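Local coordinates for RabGDI protein (Plasmodium falciparum 3D7, PDB 3P1W) that probably acts as a Rab GDP-dissociation inhibitor, binding GDP-bound Rab GTPases and slowing the release of their nucleotide during vesicle transport, at residues 103-108 and 445-450; 37-42 and 452-457; 94-99 and 253-258. One frame throughout, in Å; residues are numbered along the deposited sequence.

Interaction 1 of 3, residues 103-108 and 445-450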
ATOM      1  N   VAL A 103       0.537   9.790   5.874  1.00 29.08           N
ATOM      2  CA  VAL A 103       1.254  11.065   5.915  1.00 30.35           C
ATOM      3  C   VAL A 103       0.929  11.824   7.197  1.00 32.05           C
ATOM      4  O   VAL A 103       1.833  12.363   7.831  1.00 33.62           O
ATOM      5  CB  VAL A 103       1.005  11.910   4.663  1.00 29.99           C
ATOM      6  CG1 VAL A 103       1.493  13.356   4.869  1.00 31.80           C
ATOM      7  CG2 VAL A 103       1.708  11.276   3.467  1.00 27.29           C
ATOM      8  N   LYS A 104      -0.344  11.834   7.595  1.00 32.46           N
ATOM      9  CA  LYS A 104      -0.757  12.526   8.820  1.00 34.75           C
ATOM     10  C   LYS A 104      -0.124  11.876  10.045  1.00 34.94           C
ATOM     11  O   LYS A 104       0.338  12.565  10.949  1.00 34.86           O
ATOM     12  CB  LYS A 104      -2.289  12.556   8.955  1.00 34.98           C
ATOM     13  CG  LYS A 104      -2.976  13.353   7.867  1.00 37.86           C
ATOM     14  CD  LYS A 104      -4.500  13.257   7.934  1.00 39.65           C
ATOM     15  CE  LYS A 104      -5.124  14.069   6.812  1.00 42.99           C
ATOM     16  NZ  LYS A 104      -6.600  14.204   6.902  1.00 44.82           N
ATOM     17  N   ILE A 105      -0.095  10.545  10.059  1.00 33.12           N
ATOM     18  CA  ILE A 105       0.534   9.785  11.132  1.00 34.24           C
ATOM     19  C   ILE A 105       2.020  10.073  11.232  1.00 35.85           C
ATOM     20  O   ILE A 105       2.543  10.258  12.341  1.00 37.70           O
ATOM     21  CB  ILE A 105       0.321   8.273  10.959  1.00 32.25           C
ATOM     22  CG1 ILE A 105      -1.123   7.911  11.271  1.00 32.40           C
ATOM     23  CG2 ILE A 105       1.234   7.485  11.868  1.00 33.73           C
ATOM     24  CD1 ILE A 105      -1.502   6.483  10.816  1.00 30.61           C
ATOM     25  N   LEU A 106       2.700  10.128  10.091  1.00 36.48           N
ATOM     26  CA  LEU A 106       4.129  10.409  10.088  1.00 38.48           C
ATOM     27  C   LEU A 106       4.399  11.838  10.558  1.00 41.40           C
ATOM     28  O   LEU A 106       5.434  12.089  11.158  1.00 42.61           O
ATOM     29  CB  LEU A 106       4.748  10.193   8.701  1.00 37.83           C
ATOM     30  CG  LEU A 106       4.790   8.747   8.215  1.00 37.36           C
ATOM     31  CD1 LEU A 106       5.038   8.680   6.726  1.00 36.55           C
ATOM     32  CD2 LEU A 106       5.833   7.945   8.961  1.00 38.39           C
ATOM     33  N   LYS A 107       3.486  12.767  10.258  1.00 43.00           N
ATOM     34  CA  LYS A 107       3.612  14.146  10.741  1.00 46.05           C
ATOM     35  C   LYS A 107       3.470  14.169  12.254  1.00 47.51           C
ATOM     36  O   LYS A 107       4.340  14.690  12.964  1.00 49.52           O
ATOM     37  CB  LYS A 107       2.539  15.059  10.126  1.00 46.79           C
ATOM     38  CG  LYS A 107       2.590  15.188   8.597  1.00 47.74           C
ATOM     39  CD  LYS A 107       3.152  16.507   8.125  1.00 51.87           C
ATOM     40  CE  LYS A 107       3.047  16.655   6.618  1.00 51.62           C
ATOM     41  NZ  LYS A 107       3.692  17.941   6.179  1.00 56.15           N
ATOM     42  N   LYS A 108       2.369  13.609  12.747  1.00 47.58           N
ATOM     43  CA  LYS A 108       2.085  13.578  14.180  1.00 49.21           C
ATOM     44  C   LYS A 108       3.234  12.997  15.008  1.00 49.72           C
ATOM     45  O   LYS A 108       3.609  13.563  16.042  1.00 51.37           O
ATOM     46  CB  LYS A 108       0.805  12.779  14.445  1.00 48.31           C
ATOM     47  CG  LYS A 108       0.524  12.514  15.925  1.00 50.11           C
ATOM     48  CD  LYS A 108      -0.718  11.659  16.117  1.00 49.70           C
ATOM     49  CE  LYS A 108      -1.996  12.452  15.869  1.00 51.43           C
ATOM     50  NZ  LYS A 108      -2.196  13.480  16.912  1.00 54.57           N
ATOM     51  N   ASP A 445      -6.020  -0.795   8.311  1.00 21.95           N
ATOM     52  CA  ASP A 445      -5.879  -1.886   9.272  1.00 22.58           C
ATOM     53  C   ASP A 445      -5.231  -1.406  10.557  1.00 22.82           C
ATOM     54  O   ASP A 445      -5.735  -1.695  11.634  1.00 24.80           O
ATOM     55  CB  ASP A 445      -5.056  -3.030   8.677  1.00 20.15           C
ATOM     56  CG  ASP A 445      -4.901  -4.214   9.640  1.00 23.63           C
ATOM     57  OD1 ASP A 445      -5.922  -4.690  10.186  1.00 21.31           O
ATOM     58  OD2 ASP A 445      -3.740  -4.650   9.830  1.00 22.20           O
ATOM     59  N   LEU A 446      -4.119  -0.679  10.463  1.00 23.67           N
ATOM     60  CA  LEU A 446      -3.456  -0.202  11.684  1.00 24.55           C
ATOM     61  C   LEU A 446      -4.328   0.795  12.433  1.00 26.60           C
ATOM     62  O   LEU A 446      -4.354   0.775  13.662  1.00 25.58           O
ATOM     63  CB  LEU A 446      -2.027   0.316  11.419  1.00 25.04           C
ATOM     64  CG  LEU A 446      -1.786   1.656  10.720  1.00 24.84           C
ATOM     65  CD1 LEU A 446      -1.844   2.772  11.780  1.00 25.03           C
ATOM     66  CD2 LEU A 446      -0.412   1.652  10.028  1.00 25.06           C
ATOM     67  N   LEU A 447      -5.093   1.614  11.710  1.00 26.00           N
ATOM     68  CA  LEU A 447      -6.054   2.510  12.374  1.00 28.27           C
ATOM     69  C   LEU A 447      -7.163   1.762  13.121  1.00 28.99           C
ATOM     70  O   LEU A 447      -7.571   2.181  14.201  1.00 30.10           O
ATOM     71  CB  LEU A 447      -6.660   3.500  11.390  1.00 27.85           C
ATOM     72  CG  LEU A 447      -5.670   4.589  10.967  1.00 29.48           C
ATOM     73  CD1 LEU A 447      -6.303   5.448   9.886  1.00 30.42           C
ATOM     74  CD2 LEU A 447      -5.226   5.452  12.166  1.00 30.58           C
ATOM     75  N   GLN A 448      -7.654   0.669  12.535  1.00 29.33           N
ATOM     76  CA  GLN A 448      -8.656  -0.182  13.184  1.00 30.58           C
ATOM     77  C   GLN A 448      -8.051  -0.797  14.457  1.00 30.52           C
ATOM     78  O   GLN A 448      -8.682  -0.794  15.519  1.00 31.60           O
ATOM     79  CB  GLN A 448      -9.151  -1.276  12.222  1.00 30.98           C
ATOM     80  CG  GLN A 448     -10.428  -2.024  12.651  1.00 35.58           C
ATOM     81  CD  GLN A 448     -10.790  -3.197  11.727  1.00 39.64           C
ATOM     82  OE1 GLN A 448     -10.160  -4.257  11.758  1.00 42.34           O
ATOM     83  NE2 GLN A 448     -11.811  -3.006  10.909  1.00 43.07           N
ATOM     84  N   ILE A 449      -6.829  -1.308  14.370  1.00 29.18           N
ATOM     85  CA  ILE A 449      -6.155  -1.830  15.565  1.00 29.86           C
ATOM     86  C   ILE A 449      -6.057  -0.733  16.643  1.00 31.25           C
ATOM     87  O   ILE A 449      -6.472  -0.962  17.792  1.00 32.17           O
ATOM     88  CB  ILE A 449      -4.774  -2.405  15.235  1.00 28.62           C
ATOM     89  CG1 ILE A 449      -4.948  -3.696  14.415  1.00 28.98           C
ATOM     90  CG2 ILE A 449      -3.972  -2.627  16.531  1.00 29.17           C
ATOM     91  CD1 ILE A 449      -3.647  -4.248  13.831  1.00 27.68           C
ATOM     92  N   TRP A 450      -5.570   0.456  16.272  1.00 31.77           N
ATOM     93  CA  TRP A 450      -5.482   1.585  17.219  1.00 33.76           C
ATOM     94  C   TRP A 450      -6.820   1.916  17.913  1.00 35.70           C
ATOM     95  O   TRP A 450      -6.881   2.029  19.152  1.00 35.75           O
ATOM     96  CB  TRP A 450      -4.928   2.851  16.547  1.00 34.05           C
ATOM     97  CG  TRP A 450      -4.772   3.979  17.527  1.00 36.06           C
ATOM     98  CD1 TRP A 450      -5.695   4.955  17.831  1.00 38.81           C
ATOM     99  CD2 TRP A 450      -3.646   4.224  18.366  1.00 36.30           C
ATOM    100  NE1 TRP A 450      -5.199   5.797  18.805  1.00 37.99           N
ATOM    101  CE2 TRP A 450      -3.943   5.367  19.151  1.00 38.89           C
ATOM    102  CE3 TRP A 450      -2.406   3.596  18.528  1.00 35.92           C
ATOM    103  CZ2 TRP A 450      -3.047   5.881  20.071  1.00 39.45           C
ATOM    104  CZ3 TRP A 450      -1.512   4.120  19.457  1.00 38.24           C
ATOM    105  CH2 TRP A 450      -1.837   5.246  20.212  1.00 37.83           C
TER
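A helix-helix contact in the GDI fold packs helix 101-108 against the C-terminal helix 440-454, which lies beside helix 30-41 of the Rossmann-type unit, and brings I105 against L446 and L447. It is purely apolar and small, burying 88 Å² in all. The backbones stay apart, the nearest CA atoms, those of I105 and L447, being 9.9 Å from each other, so side-chain methyls do the touching. I105 sends its long branch straight out: CG1 lies anti to the carbonyl carbon (chi1 -73°) and CD1 continues the zigzag, which carries this one methyl to both leucines. L446 starts toward I105 and is bent by a first torsion that sets CG between the backbone N and the carbonyl carbon (chi1 74°). L447 leaves its helix at a slant, and its tip swings nearer. I34 of helix 30-41 also meets I105, adding a third helix, while D445 OD2 forms a salt bridge with K31 NZ and accepts a hydrogen bond from S431 N. The closer leucine methyl is CD1 of L446, 3.8 Å from I105 CD1; L447 CD2 is 4.1 Å from that same I105 atom.

Interaction 2 of 3, residues 37-42 and 452-457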
ATOM      1  N   GLY A  37       5.315   3.670  16.994  1.00 30.98           N
ATOM      2  CA  GLY A  37       5.507   5.116  16.936  1.00 32.94           C
ATOM      3  C   GLY A  37       4.378   5.880  17.600  1.00 34.33           C
ATOM      4  O   GLY A  37       4.622   6.742  18.455  1.00 36.33           O
ATOM      5  N   LEU A  38       3.145   5.545  17.227  1.00 33.45           N
ATOM      6  CA  LEU A  38       1.953   6.130  17.846  1.00 34.72           C
ATOM      7  C   LEU A  38       1.849   5.856  19.352  1.00 36.22           C
ATOM      8  O   LEU A  38       1.478   6.759  20.131  1.00 37.38           O
ATOM      9  CB  LEU A  38       0.698   5.608  17.151  1.00 33.70           C
ATOM     10  CG  LEU A  38       0.480   6.120  15.720  1.00 33.34           C
ATOM     11  CD1 LEU A  38      -0.622   5.320  15.062  1.00 32.66           C
ATOM     12  CD2 LEU A  38       0.146   7.616  15.755  1.00 34.61           C
ATOM     13  N   LEU A  39       2.143   4.619  19.772  1.00 35.49           N
ATOM     14  CA  LEU A  39       2.129   4.281  21.214  1.00 37.35           C
ATOM     15  C   LEU A  39       3.172   5.089  21.988  1.00 39.44           C
ATOM     16  O   LEU A  39       2.877   5.655  23.051  1.00 41.05           O
ATOM     17  CB  LEU A  39       2.369   2.780  21.417  1.00 36.19           C
ATOM     18  CG  LEU A  39       1.203   1.896  20.957  1.00 35.21           C
ATOM     19  CD1 LEU A  39       1.598   0.407  20.759  1.00 34.26           C
ATOM     20  CD2 LEU A  39       0.042   2.043  21.897  1.00 35.53           C
ATOM     21  N   SER A  40       4.391   5.135  21.460  1.00 40.05           N
ATOM     22  CA  SER A  40       5.475   5.903  22.073  1.00 42.55           C
ATOM     23  C   SER A  40       5.141   7.398  22.095  1.00 44.14           C
ATOM     24  O   SER A  40       5.431   8.104  23.071  1.00 45.02           O
ATOM     25  CB  SER A  40       6.796   5.629  21.327  1.00 42.05           C
ATOM     26  OG  SER A  40       7.862   6.438  21.807  1.00 46.37           O
ATOM     27  N   HIS A  41       4.525   7.892  21.022  1.00 43.93           N
ATOM     28  CA  HIS A  41       4.116   9.300  20.976  1.00 46.00           C
ATOM     29  C   HIS A  41       3.084   9.650  22.058  1.00 47.52           C
ATOM     30  O   HIS A  41       3.163  10.729  22.676  1.00 49.84           O
ATOM     31  CB  HIS A  41       3.571   9.658  19.592  1.00 45.05           C
ATOM     32  CG  HIS A  41       3.109  11.076  19.471  1.00 47.39           C
ATOM     33  ND1 HIS A  41       1.778  11.434  19.546  1.00 48.49           N
ATOM     34  CD2 HIS A  41       3.799  12.226  19.280  1.00 48.49           C
ATOM     35  CE1 HIS A  41       1.669  12.743  19.402  1.00 48.97           C
ATOM     36  NE2 HIS A  41       2.879  13.246  19.236  1.00 49.84           N
ATOM     37  N   TYR A  42       2.127   8.754  22.299  1.00 46.57           N
ATOM     38  CA  TYR A  42       1.071   9.000  23.289  1.00 47.68           C
ATOM     39  C   TYR A  42       1.452   8.496  24.694  1.00 48.21           C
ATOM     40  O   TYR A  42       0.585   8.240  25.527  1.00 48.33           O
ATOM     41  CB  TYR A  42      -0.266   8.393  22.834  1.00 46.64           C
ATOM     42  CG  TYR A  42      -0.985   9.206  21.775  1.00 48.28           C
ATOM     43  CD1 TYR A  42      -0.939   8.840  20.434  1.00 47.54           C
ATOM     44  CD2 TYR A  42      -1.719  10.348  22.118  1.00 52.34           C
ATOM     45  CE1 TYR A  42      -1.604   9.579  19.456  1.00 48.54           C
ATOM     46  CE2 TYR A  42      -2.380  11.099  21.146  1.00 52.90           C
ATOM     47  CZ  TYR A  42      -2.321  10.706  19.815  1.00 50.39           C
ATOM     48  OH  TYR A  42      -2.971  11.436  18.841  1.00 51.69           O
ATOM     49  N   ASN A 452      -9.315   0.073  18.539  1.00 39.42           N
ATOM     50  CA  ASN A 452      -9.756  -1.010  19.423  1.00 40.75           C
ATOM     51  C   ASN A 452      -8.834  -1.290  20.592  1.00 41.78           C
ATOM     52  O   ASN A 452      -9.248  -1.933  21.559  1.00 41.17           O
ATOM     53  CB  ASN A 452      -9.989  -2.274  18.601  1.00 40.05           C
ATOM     54  CG  ASN A 452     -11.236  -2.173  17.751  1.00 39.84           C
ATOM     55  OD1 ASN A 452     -12.337  -2.148  18.281  1.00 41.82           O
ATOM     56  ND2 ASN A 452     -11.072  -2.107  16.444  1.00 39.21           N
ATOM     57  N   LEU A 453      -7.597  -0.806  20.510  1.00 42.33           N
ATOM     58  CA  LEU A 453      -6.683  -0.844  21.637  1.00 44.35           C
ATOM     59  C   LEU A 453      -7.174   0.088  22.724  1.00 47.55           C
ATOM     60  O   LEU A 453      -7.211  -0.288  23.883  1.00 47.96           O
ATOM     61  CB  LEU A 453      -5.273  -0.377  21.251  1.00 43.77           C
ATOM     62  CG  LEU A 453      -4.324  -1.229  20.413  1.00 42.47           C
ATOM     63  CD1 LEU A 453      -3.085  -0.391  20.085  1.00 42.01           C
ATOM     64  CD2 LEU A 453      -3.915  -2.495  21.124  1.00 40.63           C
ATOM     65  N   TRP A 454      -7.556   1.305  22.354  0.50 48.81           N
ATOM     66  CA  TRP A 454      -7.927   2.317  23.346  0.50 51.49           C
ATOM     67  C   TRP A 454      -9.369   2.806  23.239  0.50 53.00           C
ATOM     68  O   TRP A 454      -9.777   3.689  23.994  0.50 54.65           O
ATOM     69  CB  TRP A 454      -6.958   3.493  23.254  0.50 51.92           C
ATOM     70  CG  TRP A 454      -5.533   3.039  23.179  0.50 50.54           C
ATOM     71  CD1 TRP A 454      -4.674   3.190  22.124  0.50 49.33           C
ATOM     72  CD2 TRP A 454      -4.805   2.330  24.192  0.50 49.71           C
ATOM     73  NE1 TRP A 454      -3.454   2.628  22.427  0.50 48.75           N
ATOM     74  CE2 TRP A 454      -3.509   2.095  23.690  0.50 48.70           C
ATOM     75  CE3 TRP A 454      -5.124   1.877  25.478  0.50 50.05           C
ATOM     76  CZ2 TRP A 454      -2.532   1.431  24.430  0.50 47.73           C
ATOM     77  CZ3 TRP A 454      -4.153   1.216  26.208  0.50 49.55           C
ATOM     78  CH2 TRP A 454      -2.875   1.000  25.684  0.50 48.75           C
ATOM     79  N   GLY A 455     -10.139   2.243  22.311  1.00 52.89           N
ATOM     80  CA  GLY A 455     -11.574   2.559  22.214  1.00 54.72           C
ATOM     81  C   GLY A 455     -11.876   3.901  21.564  1.00 56.41           C
ATOM     82  O   GLY A 455     -13.032   4.327  21.520  1.00 58.07           O
ATOM     83  N   GLN A 456     -10.851   4.559  21.033  1.00 56.87           N
ATOM     84  CA  GLN A 456     -10.994   5.892  20.456  1.00 58.49           C
ATOM     85  C   GLN A 456     -10.240   5.965  19.135  1.00 56.95           C
ATOM     86  O   GLN A 456      -9.080   5.549  19.055  1.00 55.69           O
ATOM     87  CB  GLN A 456     -10.412   6.926  21.415  1.00 60.80           C
ATOM     88  CG  GLN A 456      -8.897   6.779  21.577  1.00 62.20           C
ATOM     89  CD  GLN A 456      -8.328   7.559  22.731  1.00 66.43           C
ATOM     90  OE1 GLN A 456      -8.867   7.553  23.846  1.00 70.25           O
ATOM     91  NE2 GLN A 456      -7.196   8.225  22.477  1.00 67.96           N
ATOM     92  N   LYS A 457     -10.892   6.504  18.108  1.00 56.83           N
ATOM     93  CA  LYS A 457     -10.235   6.731  16.820  1.00 55.87           C
ATOM     94  C   LYS A 457      -9.088   7.712  17.009  1.00 55.89           C
ATOM     95  O   LYS A 457      -9.109   8.543  17.918  1.00 56.47           O
ATOM     96  CB  LYS A 457     -11.223   7.276  15.778  1.00 56.60           C
ATOM     97  CG  LYS A 457     -12.382   6.326  15.455  1.00 57.84           C
ATOM     98  CD  LYS A 457     -13.132   6.727  14.187  1.00 59.36           C
ATOM     99  CE  LYS A 457     -13.767   5.511  13.517  1.00 59.21           C
ATOM    100  NZ  LYS A 457     -14.309   5.846  12.181  1.00 59.26           N
TER
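L39, near the end of the helix in the Rossmann-type beta-alpha-beta unit (strand 20-26, helix 30-41, strand 46-49), meets L453 and W454 at the end of the C-terminal helix 440-454. The apolar part rests on one methyl. L39 begins at a slant to the other segment, but CG anti to its carbonyl carbon (chi1 -70°) brings the branch point over; the second torsion carries CD1 onward, and CD2, the other methyl, reaches both partners. It lies 4.4 Å from L453 CD1, a loose touch. I307 of strand 305-308 meets L39 and L453 alike, so the two leucines come together over the parallel strands of the mixed sheet.

The aromatic part concerns the W454 indole, which was modelled in two conformers; the geometry is that of the one given. L39 CD2 arrives at the ring's edge, in its plane, 3.7 Å from W454 CZ2, and the two side chains cross at about a right angle. One face of the indole is covered from its own helix by L453 CB, 3.6 Å above the plane and offset toward the rim. Beyond the two segments, W450 stacks edge-to-face with W454, and K44 makes a cation-pi contact with it.

In the backbone, the helix ends at W454, and G455 follows with a positive phi of 77°. The shortest approach across the contact is 3.6 Å, from L39 CD2 to W454 NE1.

Interaction 3 of 3, residues 94-99 and 253-258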
ATOM      1  N   LYS A  94       4.787  -0.076  -1.561  1.00 18.26           N
ATOM      2  CA  LYS A  94       3.506   0.601  -1.674  1.00 18.49           C
ATOM      3  C   LYS A  94       3.744   2.106  -1.690  1.00 19.62           C
ATOM      4  O   LYS A  94       4.372   2.659  -0.777  1.00 21.36           O
ATOM      5  CB  LYS A  94       2.602   0.211  -0.523  1.00 17.94           C
ATOM      6  CG  LYS A  94       1.985  -1.196  -0.676  1.00 16.48           C
ATOM      7  CD  LYS A  94       1.345  -1.698   0.572  1.00 17.59           C
ATOM      8  CE  LYS A  94       0.702  -3.091   0.379  1.00 16.68           C
ATOM      9  NZ  LYS A  94      -0.674  -3.121  -0.241  1.00 15.28           N
ATOM     10  N   PHE A  95       3.195   2.770  -2.681  1.00 19.36           N
ATOM     11  CA  PHE A  95       3.242   4.226  -2.690  1.00 20.09           C
ATOM     12  C   PHE A  95       2.208   4.870  -1.745  1.00 20.43           C
ATOM     13  O   PHE A  95       1.223   4.264  -1.345  1.00 20.66           O
ATOM     14  CB  PHE A  95       3.046   4.751  -4.110  1.00 19.41           C
ATOM     15  CG  PHE A  95       4.054   4.287  -5.104  1.00 19.48           C
ATOM     16  CD1 PHE A  95       5.375   4.075  -4.773  1.00 21.15           C
ATOM     17  CD2 PHE A  95       3.686   4.138  -6.432  1.00 18.15           C
ATOM     18  CE1 PHE A  95       6.299   3.701  -5.737  1.00 20.76           C
ATOM     19  CE2 PHE A  95       4.613   3.752  -7.381  1.00 19.91           C
ATOM     20  CZ  PHE A  95       5.919   3.545  -7.030  1.00 20.37           C
ATOM     21  N   ILE A  96       2.455   6.122  -1.375  1.00 21.46           N
ATOM     22  CA  ILE A  96       1.697   6.784  -0.307  1.00 22.32           C
ATOM     23  C   ILE A  96       0.981   8.020  -0.850  1.00 23.60           C
ATOM     24  O   ILE A  96       1.604   8.896  -1.459  1.00 23.62           O
ATOM     25  CB  ILE A  96       2.695   7.142   0.803  1.00 23.22           C
ATOM     26  CG1 ILE A  96       3.265   5.854   1.410  1.00 23.37           C
ATOM     27  CG2 ILE A  96       2.068   8.046   1.887  1.00 24.87           C
ATOM     28  CD1 ILE A  96       4.610   6.055   2.080  1.00 26.58           C
ATOM     29  N   LEU A  97      -0.333   8.076  -0.656  1.00 23.71           N
ATOM     30  CA  LEU A  97      -1.134   9.198  -1.120  1.00 24.74           C
ATOM     31  C   LEU A  97      -0.816  10.445  -0.276  1.00 26.14           C
ATOM     32  O   LEU A  97      -0.896  10.407   0.963  1.00 26.45           O
ATOM     33  CB  LEU A  97      -2.628   8.846  -1.041  1.00 25.09           C
ATOM     34  CG  LEU A  97      -3.628   9.831  -1.670  1.00 26.14           C
ATOM     35  CD1 LEU A  97      -3.513   9.910  -3.209  1.00 27.03           C
ATOM     36  CD2 LEU A  97      -5.071   9.480  -1.275  1.00 28.34           C
ATOM     37  N   VAL A  98      -0.420  11.524  -0.950  1.00 26.93           N
ATOM     38  CA  VAL A  98      -0.029  12.782  -0.270  1.00 29.00           C
ATOM     39  C   VAL A  98      -1.072  13.222   0.757  1.00 29.72           C
ATOM     40  O   VAL A  98      -0.719  13.615   1.861  1.00 31.65           O
ATOM     41  CB  VAL A  98       0.244  13.899  -1.277  1.00 29.72           C
ATOM     42  CG1 VAL A  98       0.416  15.285  -0.554  1.00 33.00           C
ATOM     43  CG2 VAL A  98       1.468  13.564  -2.071  1.00 30.77           C
ATOM     44  N   GLY A  99      -2.351  13.102   0.419  1.00 29.92           N
ATOM     45  CA  GLY A  99      -3.431  13.533   1.320  1.00 31.19           C
ATOM     46  C   GLY A  99      -4.007  12.458   2.235  1.00 31.09           C
ATOM     47  O   GLY A  99      -4.989  12.697   2.945  1.00 32.06           O
ATOM     48  N   TYR A 253      15.340   5.798  -1.045  1.00 32.86           N
ATOM     49  CA  TYR A 253      15.850   4.522  -0.525  1.00 33.25           C
ATOM     50  C   TYR A 253      14.739   3.551  -0.136  1.00 32.19           C
ATOM     51  O   TYR A 253      15.017   2.443   0.332  1.00 31.66           O
ATOM     52  CB  TYR A 253      16.815   4.706   0.666  1.00 34.84           C
ATOM     53  CG  TYR A 253      17.875   5.730   0.428  1.00 37.75           C
ATOM     54  CD1 TYR A 253      18.714   5.648  -0.680  1.00 40.33           C
ATOM     55  CD2 TYR A 253      18.048   6.799   1.306  1.00 40.93           C
ATOM     56  CE1 TYR A 253      19.690   6.609  -0.908  1.00 41.10           C
ATOM     57  CE2 TYR A 253      19.024   7.760   1.088  1.00 42.57           C
ATOM     58  CZ  TYR A 253      19.836   7.658  -0.018  1.00 44.64           C
ATOM     59  OH  TYR A 253      20.810   8.604  -0.245  1.00 46.30           O
ATOM     60  N   GLY A 254      13.487   3.961  -0.330  1.00 32.29           N
ATOM     61  CA  GLY A 254      12.349   3.078  -0.138  1.00 31.83           C
ATOM     62  C   GLY A 254      11.806   3.009   1.273  1.00 32.85           C
ATOM     63  O   GLY A 254      12.239   3.753   2.172  1.00 34.13           O
ATOM     64  N   LEU A 255      10.853   2.105   1.463  1.00 31.69           N
ATOM     65  CA  LEU A 255      10.109   2.025   2.713  1.00 32.66           C
ATOM     66  C   LEU A 255      10.935   1.479   3.909  1.00 33.93           C
ATOM     67  O   LEU A 255      10.388   1.315   4.992  1.00 33.62           O
ATOM     68  CB  LEU A 255       8.833   1.198   2.531  1.00 30.98           C
ATOM     69  CG  LEU A 255       7.765   1.788   1.591  1.00 31.51           C
ATOM     70  CD1 LEU A 255       6.644   0.780   1.366  1.00 28.95           C
ATOM     71  CD2 LEU A 255       7.210   3.131   2.109  1.00 29.46           C
ATOM     72  N   GLY A 256      12.240   1.244   3.711  1.00 35.63           N
ATOM     73  CA  GLY A 256      13.138   0.746   4.764  1.00 35.76           C
ATOM     74  C   GLY A 256      13.602   1.841   5.693  1.00 37.54           C
ATOM     75  O   GLY A 256      14.060   1.582   6.807  1.00 38.81           O
ATOM     76  N   GLY A 257      13.493   3.085   5.250  1.00 37.81           N
ATOM     77  CA  GLY A 257      13.707   4.194   6.146  1.00 39.07           C
ATOM     78  C   GLY A 257      12.644   4.242   7.215  1.00 38.28           C
ATOM     79  O   GLY A 257      12.831   4.911   8.227  1.00 39.84           O
ATOM     80  N   ILE A 258      11.531   3.521   7.033  1.00 36.15           N
ATOM     81  CA  ILE A 258      10.438   3.688   7.971  1.00 35.51           C
ATOM     82  C   ILE A 258      10.724   2.946   9.288  1.00 35.08           C
ATOM     83  O   ILE A 258      10.717   3.587  10.343  1.00 35.26           O
ATOM     84  CB  ILE A 258       9.069   3.415   7.359  1.00 34.59           C
ATOM     85  CG1 ILE A 258       8.769   4.507   6.310  1.00 35.77           C
ATOM     86  CG2 ILE A 258       7.997   3.417   8.441  1.00 34.38           C
ATOM     87  CD1 ILE A 258       7.455   4.335   5.556  1.00 36.43           C
TER
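L255 points its side chain at K94 and I96, and both of its methyls take part. CG stands anti to the carbonyl carbon (chi1 -66°) and the chain extends from there, holding the branched end out toward the strand. CD1 rests on the backbone of K94, 3.6 Å from K94 N and equally far from K94 O. CD2 meets I96, whose CD1 is 3.9 Å away, and also nears K94 O; the I96 and L255 side chains slide past each other in opposite directions. K94 itself contributes mainly its main chain: its side chain leads away, NZ forming a salt bridge with D434 and a hydrogen bond to T436 O. The carbonyl oxygen K94 O, by contrast, is buried under the leucine and has no hydrogen-bonding partner in the model.

The backbone N of L255 donates a hydrogen bond to D90 OD2, and L255 O accepts one of 3.2 Å from I258 N. L255 sits inside a type I beta turn from G254 to G257. This turn, between strand 248-251 and helix 257-268, packs beside the antiparallel pair 96-97/248-251 of the mixed sheet, within the GDI fold, whose larger domain resembles FAD-dependent oxidases.

From the N terminus, the chain meets 37-42 first, which pairs across the contact with 452-457, so interaction 2 closes the longest loop, and interactions 1 and 3 both lie within it. Next comes 94-99, whose loop is closed by 253-258, then 103-108, whose loop is closed by 445-450; as their segments alternate, these two loops cross. Interactions 1 and 2 share helix 440-454, with centres 9 Å apart, and meet where the W450 ring packs on L38 and L39 and where K108 NZ probably hydrogen-bonds Y42 OH. Interaction 3 joins through the short connection from strand 96-97 to helix 101-108, V103 packing on I96. The C-terminal helix thus lies against helices 30-41 and 101-108 and also directly on strand 305-308.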